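PDB 3H31: high potential iron-sulfur protein from Rhodothermus marinus, which binds a [4Fe-4S] cluster and probably carries electrons in the aerobic respiratory chain. Local coordinates for residues L22-H27 and G58-N63. Numbering follows the deposited sequence.
Sequences LQYTDH and GPIHPN
Tyr24 of the [4Fe-4S] pocket meets Ile60 and His61 where the loop that follows helix 13-21 packs against the loop that follows strand 52-53. With CB pointing toward residues 58-63 and CG anti to the backbone N (chi1 172°), the ring is carried across to the second loop. The phenol oxygen sits in a two-bond chain. Tyr24 OH accepts from the backbone N of His61 at 2.9 Å with a nearly straight N-H...O angle of 171°, the amide lying at the ring edge near its plane. The same OH donates to Asp26 OD1 at 2.7 Å, reaching the anti side of the carboxylate. These two bonds fix the hydroxyl, while Asp26 OD2 is held separately by the backbone N of Cys5, a residue disulfide-linked to Cys50.

Ile60 CD1 lies over one face of the phenol ring, 3.9 Å from Tyr24 CE1; the isoleucine also touches Cys35, a cluster ligand. Arg19, from helix 13-21, makes a cation-pi contact with the same tyrosine ring and binds the carbonyl of Pro59. Farther along, Asp26 crosses His61 at about a right angle, with OD1 3.6 Å from His61 CB. The imidazole is tied into its own loop: Asn63 N donates to His61 ND1 at 2.9 Å, only 1° out of the ring plane. An alanine at Tyr24 would probably leave the His61 amide and Asp26 OD1 without their shared partner and leave a gap over Ile60 CD1, near the cluster ligand Cys35.

With the Tyr24 side chain about 4 Å from the iron-sulfur cluster, this hydrogen-bonded tyrosine joining two loops belongs to the enclosed cluster pocket characteristic of high-potential iron-sulfur proteins.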
loop_
_atom_site.group_PDB
_atom_site.type_symbol
_atom_site.label_atom_id
_atom_site.label_comp_id
_atom_site.label_asym_id
_atom_site.label_seq_id
_atom_site.Cartn_x
_atom_site.Cartn_y
_atom_site.Cartn_z
ATOM N N LEU A 22 -6.333 7.636 -4.632
ATOM C CA LEU A 22 -5.479 7.900 -3.494
ATOM C C LEU A 22 -3.999 7.916 -3.822
ATOM O O LEU A 22 -3.147 8.044 -2.936
ATOM C CB LEU A 22 -5.823 6.930 -2.358
ATOM C CG LEU A 22 -7.272 7.027 -1.869
ATOM C CD1 LEU A 22 -7.524 5.976 -0.781
ATOM C CD2 LEU A 22 -7.621 8.443 -1.365
ATOM N N GLN A 23 -3.671 7.802 -5.097
ATOM C CA GLN A 23 -2.298 7.869 -5.558
ATOM C C GLN A 23 -1.423 6.810 -4.897
ATOM O O GLN A 23 -0.298 7.038 -4.489
ATOM C CB GLN A 23 -1.682 9.288 -5.406
ATOM C CG GLN A 23 -2.508 10.334 -6.140
ATOM C CD GLN A 23 -1.857 11.672 -5.837
ATOM O OE1 GLN A 23 -2.504 12.481 -5.140
ATOM N NE2 GLN A 23 -0.674 11.903 -6.365
ATOM N N TYR A 24 -1.918 5.576 -4.810
ATOM C CA TYR A 24 -1.094 4.504 -4.255
ATOM C C TYR A 24 0.202 4.384 -5.093
ATOM O O TYR A 24 0.126 4.303 -6.319
ATOM C CB TYR A 24 -1.888 3.126 -4.188
ATOM C CG TYR A 24 -0.817 2.100 -3.771
ATOM C CD1 TYR A 24 -0.404 2.029 -2.440
ATOM C CD2 TYR A 24 -0.158 1.305 -4.714
ATOM C CE1 TYR A 24 0.606 1.162 -2.058
ATOM C CE2 TYR A 24 0.885 0.512 -4.334
ATOM C CZ TYR A 24 1.261 0.397 -3.039
ATOM O OH TYR A 24 2.311 -0.364 -2.664
ATOM N N THR A 25 1.317 4.259 -4.374
ATOM C CA THR A 25 2.606 4.006 -4.997
ATOM C C THR A 25 3.362 3.025 -4.136
ATOM O O THR A 25 3.269 3.044 -2.905
ATOM C CB THR A 25 3.398 5.307 -5.153
ATOM O OG1 THR A 25 4.674 5.059 -5.742
ATOM C CG2 THR A 25 3.633 6.065 -3.821
ATOM N N ASP A 26 4.184 2.179 -4.766
ATOM C CA ASP A 26 5.134 1.362 -4.057
ATOM C C ASP A 26 6.311 2.128 -3.425
ATOM O O ASP A 26 6.980 1.598 -2.541
ATOM C CB ASP A 26 5.741 0.300 -4.986
ATOM C CG ASP A 26 5.050 -1.000 -5.171
ATOM O OD1 ASP A 26 3.904 -1.183 -4.686
ATOM O OD2 ASP A 26 5.677 -1.896 -5.837
ATOM N N HIS A 27 6.594 3.311 -3.957
ATOM C CA HIS A 27 7.760 4.095 -3.600
ATOM C C HIS A 27 7.298 5.431 -3.030
ATOM O O HIS A 27 7.174 6.385 -3.779
ATOM C CB HIS A 27 8.723 4.319 -4.809
ATOM C CG HIS A 27 9.410 3.070 -5.272
ATOM N ND1 HIS A 27 8.871 2.237 -6.232
ATOM C CD2 HIS A 27 10.634 2.592 -4.956
ATOM C CE1 HIS A 27 9.774 1.239 -6.458
ATOM N NE2 HIS A 27 10.825 1.429 -5.682
ATOM N N GLY A 58 -5.874 -5.038 -2.698
ATOM C CA GLY A 58 -4.740 -5.515 -3.493
ATOM C C GLY A 58 -3.451 -5.512 -2.698
ATOM O O GLY A 58 -3.407 -5.252 -1.474
ATOM N N PRO A 59 -2.348 -5.836 -3.343
ATOM C CA PRO A 59 -1.041 -5.896 -2.695
ATOM C C PRO A 59 -0.564 -4.513 -2.350
ATOM O O PRO A 59 -0.774 -3.547 -3.113
ATOM C CB PRO A 59 -0.158 -6.574 -3.751
ATOM C CG PRO A 59 -0.778 -6.198 -5.040
ATOM C CD PRO A 59 -2.228 -6.193 -4.802
ATOM N N ILE A 60 0.130 -4.389 -1.248
ATOM C CA ILE A 60 0.571 -3.118 -0.712
ATOM C C ILE A 60 1.988 -3.256 -0.218
ATOM O O ILE A 60 2.325 -4.173 0.563
ATOM C CB ILE A 60 -0.309 -2.622 0.448
ATOM C CG1 ILE A 60 -1.800 -2.544 0.043
ATOM C CG2 ILE A 60 0.178 -1.305 1.044
ATOM C CD1 ILE A 60 -2.138 -1.379 -0.866
ATOM N N HIS A 61 2.924 -2.377 -0.683
ATOM C CA HIS A 61 4.322 -2.454 -0.298
ATOM C C HIS A 61 4.560 -1.703 0.996
ATOM O O HIS A 61 4.067 -0.561 1.145
ATOM C CB HIS A 61 5.138 -1.820 -1.411
ATOM C CG HIS A 61 6.586 -2.187 -1.375
ATOM N ND1 HIS A 61 7.462 -1.760 -0.380
ATOM C CD2 HIS A 61 7.255 -3.016 -2.239
ATOM C CE1 HIS A 61 8.617 -2.324 -0.643
ATOM N NE2 HIS A 61 8.528 -3.075 -1.766
ATOM N N PRO A 62 5.330 -2.204 1.931
ATOM C CA PRO A 62 5.583 -1.478 3.167
ATOM C C PRO A 62 6.273 -0.120 2.936
ATOM O O PRO A 62 6.175 0.748 3.792
ATOM C CB PRO A 62 6.486 -2.408 3.990
ATOM C CG PRO A 62 7.087 -3.345 2.948
ATOM C CD PRO A 62 6.012 -3.537 1.929
ATOM N N ASN A 63 7.000 0.018 1.823
ATOM C CA ASN A 63 7.634 1.296 1.499
ATOM C C ASN A 63 6.721 2.249 0.709
ATOM O O ASN A 63 7.200 3.304 0.276
ATOM C CB ASN A 63 8.934 1.055 0.746
ATOM C CG ASN A 63 9.977 0.337 1.602
ATOM O OD1 ASN A 63 9.853 0.249 2.813
ATOM N ND2 ASN A 63 11.024 -0.156 0.949
#